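Long-range contacts in penicillin-binding protein 2B (Streptococcus pneumoniae, PDB 2WAE), which probably acts as a penicillin-binding transpeptidase that cross-links glycan strands of cell wall peptidoglycan as part of the elongation machinery: residues A[409-414]-A[460-465]; A[451-456]-A[507-512]. All coordinates share one frame; numbering follows the deposited sequence.

Interaction 1. Residues A[409-414]-A[460-465]; sequences TDQPIV and YQPNMF. Unlike the reference sequence in segment 409-414: P412 (reference Ser).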
loop_
_atom_site.group_PDB
_atom_site.type_symbol
_atom_site.label_atom_id
_atom_site.label_comp_id
_atom_site.label_asym_id
_atom_site.label_seq_id
_atom_site.Cartn_x
_atom_site.Cartn_y
_atom_site.Cartn_z
ATOM N N THR A 409 -8.717 -1.229 42.762
ATOM C CA THR A 409 -10.120 -1.576 42.961
ATOM C C THR A 409 -10.861 -1.505 41.618
ATOM O O THR A 409 -10.761 -0.523 40.875
ATOM C CB THR A 409 -10.824 -0.748 44.080
ATOM O OG1 THR A 409 -10.047 -0.770 45.287
ATOM C CG2 THR A 409 -12.189 -1.343 44.430
ATOM N N ASP A 410 -11.576 -2.574 41.283
ATOM C CA ASP A 410 -12.459 -2.531 40.133
ATOM C C ASP A 410 -13.794 -2.018 40.629
ATOM O O ASP A 410 -14.516 -2.721 41.338
ATOM C CB ASP A 410 -12.634 -3.916 39.523
ATOM C CG ASP A 410 -13.411 -3.880 38.214
ATOM O OD1 ASP A 410 -14.613 -3.526 38.217
ATOM O OD2 ASP A 410 -12.818 -4.227 37.179
ATOM N N GLN A 411 -14.101 -0.780 40.263
ATOM C CA GLN A 411 -15.282 -0.095 40.762
ATOM C C GLN A 411 -15.821 0.722 39.605
ATOM O O GLN A 411 -15.103 0.970 38.644
ATOM C CB GLN A 411 -14.911 0.818 41.936
ATOM C CG GLN A 411 -13.811 1.845 41.639
ATOM C CD GLN A 411 -13.281 2.532 42.898
ATOM O OE1 GLN A 411 -14.051 3.004 43.742
ATOM N NE2 GLN A 411 -11.960 2.584 43.031
ATOM N N PRO A 412 -17.093 1.138 39.679
ATOM C CA PRO A 412 -17.540 2.052 38.639
ATOM C C PRO A 412 -16.740 3.354 38.764
ATOM O O PRO A 412 -16.451 3.798 39.873
ATOM C CB PRO A 412 -19.019 2.276 38.987
ATOM C CG PRO A 412 -19.378 1.163 39.948
ATOM C CD PRO A 412 -18.129 0.893 40.701
ATOM N N ILE A 413 -16.376 3.955 37.642
ATOM C CA ILE A 413 -15.645 5.214 37.672
ATOM C C ILE A 413 -16.579 6.425 37.510
ATOM O O ILE A 413 -17.194 6.602 36.461
ATOM C CB ILE A 413 -14.528 5.235 36.610
ATOM C CG1 ILE A 413 -13.652 3.990 36.755
ATOM C CG2 ILE A 413 -13.686 6.475 36.769
ATOM C CD1 ILE A 413 -12.883 3.946 38.064
ATOM N N VAL A 414 -16.686 7.244 38.552
ATOM C CA VAL A 414 -17.624 8.361 38.579
ATOM C C VAL A 414 -16.905 9.712 38.667
ATOM O O VAL A 414 -16.419 10.083 39.733
ATOM C CB VAL A 414 -18.576 8.252 39.808
ATOM C CG1 VAL A 414 -19.564 9.406 39.848
ATOM C CG2 VAL A 414 -19.307 6.919 39.815
ATOM N N TYR A 460 -7.697 8.556 41.562
ATOM C CA TYR A 460 -9.149 8.506 41.532
ATOM C C TYR A 460 -9.782 8.517 42.925
ATOM O O TYR A 460 -9.381 7.770 43.817
ATOM C CB TYR A 460 -9.608 7.253 40.795
ATOM C CG TYR A 460 -11.106 7.062 40.853
ATOM C CD1 TYR A 460 -11.956 7.922 40.167
ATOM C CD2 TYR A 460 -11.675 6.044 41.606
ATOM C CE1 TYR A 460 -13.330 7.770 40.222
ATOM C CE2 TYR A 460 -13.059 5.892 41.676
ATOM C CZ TYR A 460 -13.881 6.749 40.965
ATOM O OH TYR A 460 -15.256 6.608 40.999
ATOM N N GLN A 461 -10.771 9.382 43.114
ATOM C CA GLN A 461 -11.646 9.299 44.276
ATOM C C GLN A 461 -13.033 9.490 43.697
ATOM O O GLN A 461 -13.224 10.292 42.788
ATOM C CB GLN A 461 -11.359 10.398 45.311
ATOM C CG GLN A 461 -9.922 10.458 45.833
ATOM C CD GLN A 461 -9.594 9.376 46.864
ATOM O OE1 GLN A 461 -10.486 8.802 47.495
ATOM N NE2 GLN A 461 -8.302 9.102 47.043
ATOM N N PRO A 462 -14.017 8.753 44.216
ATOM C CA PRO A 462 -15.302 8.822 43.541
ATOM C C PRO A 462 -15.878 10.231 43.651
ATOM O O PRO A 462 -15.714 10.875 44.687
ATOM C CB PRO A 462 -16.153 7.803 44.310
ATOM C CG PRO A 462 -15.191 6.974 45.095
ATOM C CD PRO A 462 -14.040 7.867 45.391
ATOM N N ASN A 463 -16.529 10.696 42.586
ATOM C CA ASN A 463 -17.177 12.009 42.537
ATOM C C ASN A 463 -16.210 13.193 42.427
ATOM O O ASN A 463 -16.563 14.344 42.674
ATOM C CB ASN A 463 -18.099 12.204 43.746
ATOM C CG ASN A 463 -18.994 11.007 44.006
ATOM O OD1 ASN A 463 -19.445 10.331 43.080
ATOM N ND2 ASN A 463 -19.262 10.752 45.276
ATOM N N MET A 464 -14.972 12.912 42.057
ATOM C CA MET A 464 -13.954 13.950 42.016
ATOM C C MET A 464 -14.244 14.967 40.906
ATOM O O MET A 464 -14.753 14.617 39.833
ATOM C CB MET A 464 -12.575 13.310 41.820
ATOM C CG MET A 464 -12.463 12.473 40.559
ATOM S SD MET A 464 -10.908 11.573 40.396
ATOM C CE MET A 464 -9.707 12.901 40.530
ATOM N N PHE A 465 -13.953 16.234 41.189
ATOM C CA PHE A 465 -13.858 17.237 40.132
ATOM C C PHE A 465 -12.444 17.086 39.559
ATOM O O PHE A 465 -11.457 17.124 40.293
ATOM C CB PHE A 465 -14.050 18.646 40.698
ATOM C CG PHE A 465 -15.476 19.006 41.003
ATOM C CD1 PHE A 465 -16.301 19.520 40.011
ATOM C CD2 PHE A 465 -15.986 18.882 42.292
ATOM C CE1 PHE A 465 -17.619 19.882 40.293
ATOM C CE2 PHE A 465 -17.306 19.235 42.583
ATOM C CZ PHE A 465 -18.123 19.735 41.580
#

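Interaction 2. Residues A[451-456]-A[507-512]; sequences TALGIM and YNFANF. Unlike the reference sequence in segment 451-456: I455 (reference Leu). Unlike the reference sequence in segment 507-512: N508 (reference Ser), F512 (reference Tyr).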
loop_
_atom_site.group_PDB
_atom_site.type_symbol
_atom_site.label_atom_id
_atom_site.label_comp_id
_atom_site.label_asym_id
_atom_site.label_seq_id
_atom_site.Cartn_x
_atom_site.Cartn_y
_atom_site.Cartn_z
ATOM N N THR A 451 -5.521 3.969 35.584
ATOM C CA THR A 451 -4.182 4.160 35.039
ATOM C C THR A 451 -4.050 5.472 34.263
ATOM O O THR A 451 -3.092 6.221 34.464
ATOM C CB THR A 451 -3.796 2.993 34.128
ATOM O OG1 THR A 451 -3.820 1.799 34.906
ATOM C CG2 THR A 451 -2.414 3.184 33.547
ATOM N N ALA A 452 -4.999 5.755 33.377
ATOM C CA ALA A 452 -4.911 6.964 32.564
ATOM C C ALA A 452 -4.962 8.189 33.459
ATOM O O ALA A 452 -4.187 9.127 33.310
ATOM C CB ALA A 452 -6.044 7.013 31.536
ATOM N N LEU A 453 -5.894 8.170 34.399
ATOM C CA LEU A 453 -6.043 9.271 35.328
ATOM C C LEU A 453 -4.726 9.477 36.075
ATOM O O LEU A 453 -4.380 10.603 36.413
ATOM C CB LEU A 453 -7.191 8.966 36.287
ATOM C CG LEU A 453 -7.681 10.135 37.123
ATOM C CD1 LEU A 453 -8.425 11.106 36.208
ATOM C CD2 LEU A 453 -8.569 9.625 38.263
ATOM N N GLY A 454 -3.989 8.392 36.303
ATOM C CA GLY A 454 -2.683 8.446 36.968
ATOM C C GLY A 454 -1.604 9.121 36.146
ATOM O O GLY A 454 -0.802 9.884 36.665
ATOM N N ILE A 455 -1.592 8.846 34.849
ATOM C CA ILE A 455 -0.713 9.528 33.906
ATOM C C ILE A 455 -0.949 11.033 33.940
ATOM O O ILE A 455 -0.018 11.817 33.797
ATOM C CB ILE A 455 -0.926 8.997 32.482
ATOM C CG1 ILE A 455 -0.584 7.508 32.439
ATOM C CG2 ILE A 455 -0.094 9.779 31.476
ATOM C CD1 ILE A 455 -0.945 6.811 31.145
ATOM N N MET A 456 -2.189 11.439 34.157
ATOM C CA MET A 456 -2.513 12.857 34.241
ATOM C C MET A 456 -2.149 13.471 35.602
ATOM O O MET A 456 -2.303 14.673 35.817
ATOM C CB MET A 456 -4.004 13.021 33.967
ATOM C CG MET A 456 -4.441 14.393 33.510
ATOM S SD MET A 456 -6.195 14.291 33.129
ATOM C CE MET A 456 -6.593 16.010 32.845
ATOM N N TYR A 507 -9.035 17.612 21.325
ATOM C CA TYR A 507 -9.689 16.599 22.152
ATOM C C TYR A 507 -9.901 17.168 23.541
ATOM O O TYR A 507 -9.313 18.187 23.872
ATOM C CB TYR A 507 -8.800 15.360 22.250
ATOM C CG TYR A 507 -7.410 15.699 22.706
ATOM C CD1 TYR A 507 -6.398 15.913 21.780
ATOM C CD2 TYR A 507 -7.114 15.844 24.064
ATOM C CE1 TYR A 507 -5.114 16.248 22.192
ATOM C CE2 TYR A 507 -5.839 16.192 24.489
ATOM C CZ TYR A 507 -4.839 16.383 23.548
ATOM O OH TYR A 507 -3.570 16.728 23.963
ATOM N N ASN A 508 -10.719 16.511 24.357
ATOM C CA ASN A 508 -10.964 16.947 25.735
ATOM C C ASN A 508 -10.720 15.821 26.747
ATOM O O ASN A 508 -10.197 14.768 26.397
ATOM C CB ASN A 508 -12.388 17.494 25.884
ATOM C CG ASN A 508 -13.456 16.455 25.564
ATOM O OD1 ASN A 508 -13.394 15.296 26.000
ATOM N ND2 ASN A 508 -14.454 16.877 24.803
ATOM N N PHE A 509 -11.112 16.035 27.999
ATOM C CA PHE A 509 -10.864 15.031 29.024
ATOM C C PHE A 509 -11.585 13.715 28.731
ATOM O O PHE A 509 -10.956 12.664 28.663
ATOM C CB PHE A 509 -11.211 15.575 30.406
ATOM C CG PHE A 509 -11.162 14.542 31.488
ATOM C CD1 PHE A 509 -9.974 13.924 31.811
ATOM C CD2 PHE A 509 -12.311 14.179 32.170
ATOM C CE1 PHE A 509 -9.916 12.970 32.807
ATOM C CE2 PHE A 509 -12.262 13.221 33.160
ATOM C CZ PHE A 509 -11.058 12.618 33.483
ATOM N N ALA A 510 -12.900 13.764 28.539
ATOM C CA ALA A 510 -13.639 12.567 28.123
ATOM C C ALA A 510 -12.943 11.776 27.014
ATOM O O ALA A 510 -12.878 10.552 27.090
ATOM C CB ALA A 510 -15.079 12.910 27.729
ATOM N N ASN A 511 -12.432 12.454 25.988
ATOM C CA ASN A 511 -11.737 11.776 24.894
ATOM C C ASN A 511 -10.476 11.081 25.379
ATOM O O ASN A 511 -10.138 9.976 24.959
ATOM C CB ASN A 511 -11.353 12.762 23.800
ATOM C CG ASN A 511 -12.563 13.428 23.183
ATOM O OD1 ASN A 511 -13.618 12.821 23.063
ATOM N ND2 ASN A 511 -12.422 14.682 22.810
ATOM N N PHE A 512 -9.760 11.751 26.266
ATOM C CA PHE A 512 -8.562 11.160 26.807
ATOM C C PHE A 512 -8.935 9.853 27.514
ATOM O O PHE A 512 -8.304 8.813 27.282
ATOM C CB PHE A 512 -7.863 12.145 27.737
ATOM C CG PHE A 512 -6.835 11.508 28.604
ATOM C CD1 PHE A 512 -5.682 10.989 28.044
ATOM C CD2 PHE A 512 -7.027 11.406 29.978
ATOM C CE1 PHE A 512 -4.723 10.374 28.841
ATOM C CE2 PHE A 512 -6.064 10.811 30.776
ATOM C CZ PHE A 512 -4.908 10.288 30.214
#

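Interaction 1. Residues A[409-414]-A[460-465]
Two hydrogen bonds tie V414 to the loop 460-465, one at each end of its backbone. Its amide uses a side chain: V414 N donates to Y460 OH over 2.9 Å, nearly straight at 169°. Its carbonyl turns to the other partner, V414 O accepting from N463 N at 2.9 Å. N463 stands at the third position of a type II turn from Q461 to M464; its positive phi (74°) is one that asparagine tolerates better than most residues, and P462 suits the second position.

Packing round the Y460 ring supplies most of the rest. Y460 CG lies opposite the backbone N (chi1 174°), which carries the ring across to I413 and V414. I413 CD1 sits over the centre of one face of the Y460 ring, a CH-pi contact 4.1 Å from the centroid, while P462 N lies off-centre over the opposite face. At the ring edge the amide of Q411 is turned almost perpendicular to the ring, with Q411 CD 3.6 Å from Y460 CE2. V414 CG1 rests against N463 OD1.

Segment 409-414 leaves strand 408-410, which pairs with strand 432-434. Helix 445-455 backs both segments: I413 packs on V449, and Y460 and M464 on L453.

Interaction 2. Residues A[451-456]-A[507-512]
M456 and F512 both send their side chains off anti to the backbone N (chi1 -158° and 165°), and M456 stays extended beyond CG, which carries its sulfur across to the two phenylalanines of the facing helix. F509 has the same first torsion, 172°, and its ring reaches the sulfur too. M456 SD lies 4.0 Å from F509 CE1 and 4.2 Å from F512 CE2, oblique to both rings: a pair of Met-aromatic contacts. A flexible, polarisable thioether suits this position beside two rings. The arrangement joins the C-terminal end of helix 445-455 to the first turn of helix 509-516 within the transpeptidase domain. That turn is capped by N508, whose OD1 accepts from N511 N at 3.0 Å. F512, one turn along from N508, points its ring edge at helix 445-455, with A452 O in the ring plane 3.4 Å from F512 CZ. The small methyl of A452 allows this close approach, its CB being 3.7 Å from F512 CZ. L453 CD1 meets the edge of the F509 ring, 4.1 Å from F509 CZ. Helix 471-485 adds L471 against both M456 and F512, and F415 packs edge-to-face with F509.

How the interactions relate
Interactions 1 and 2 have centres about 13 Å apart and meet at L453. Its CD2 lies 3.5 Å from Y460 CA and 3.7 Å from M464 SD, while its other methyl, CD1, belongs to interaction 2. A branched leucine can thus serve both contacts, one branch each. Along the chain the segments alternate: 409-414, 451-456, 460-465, 507-512, so the two spans overlap in sequence. The end of helix 445-455 is one partner of interaction 2 and, through L453, also touches loop 460-465 of interaction 1. Both contacts belong to the transpeptidase domain but lie away from S386, the serine inferred to form the acyl-ester intermediate, and from the zinc site.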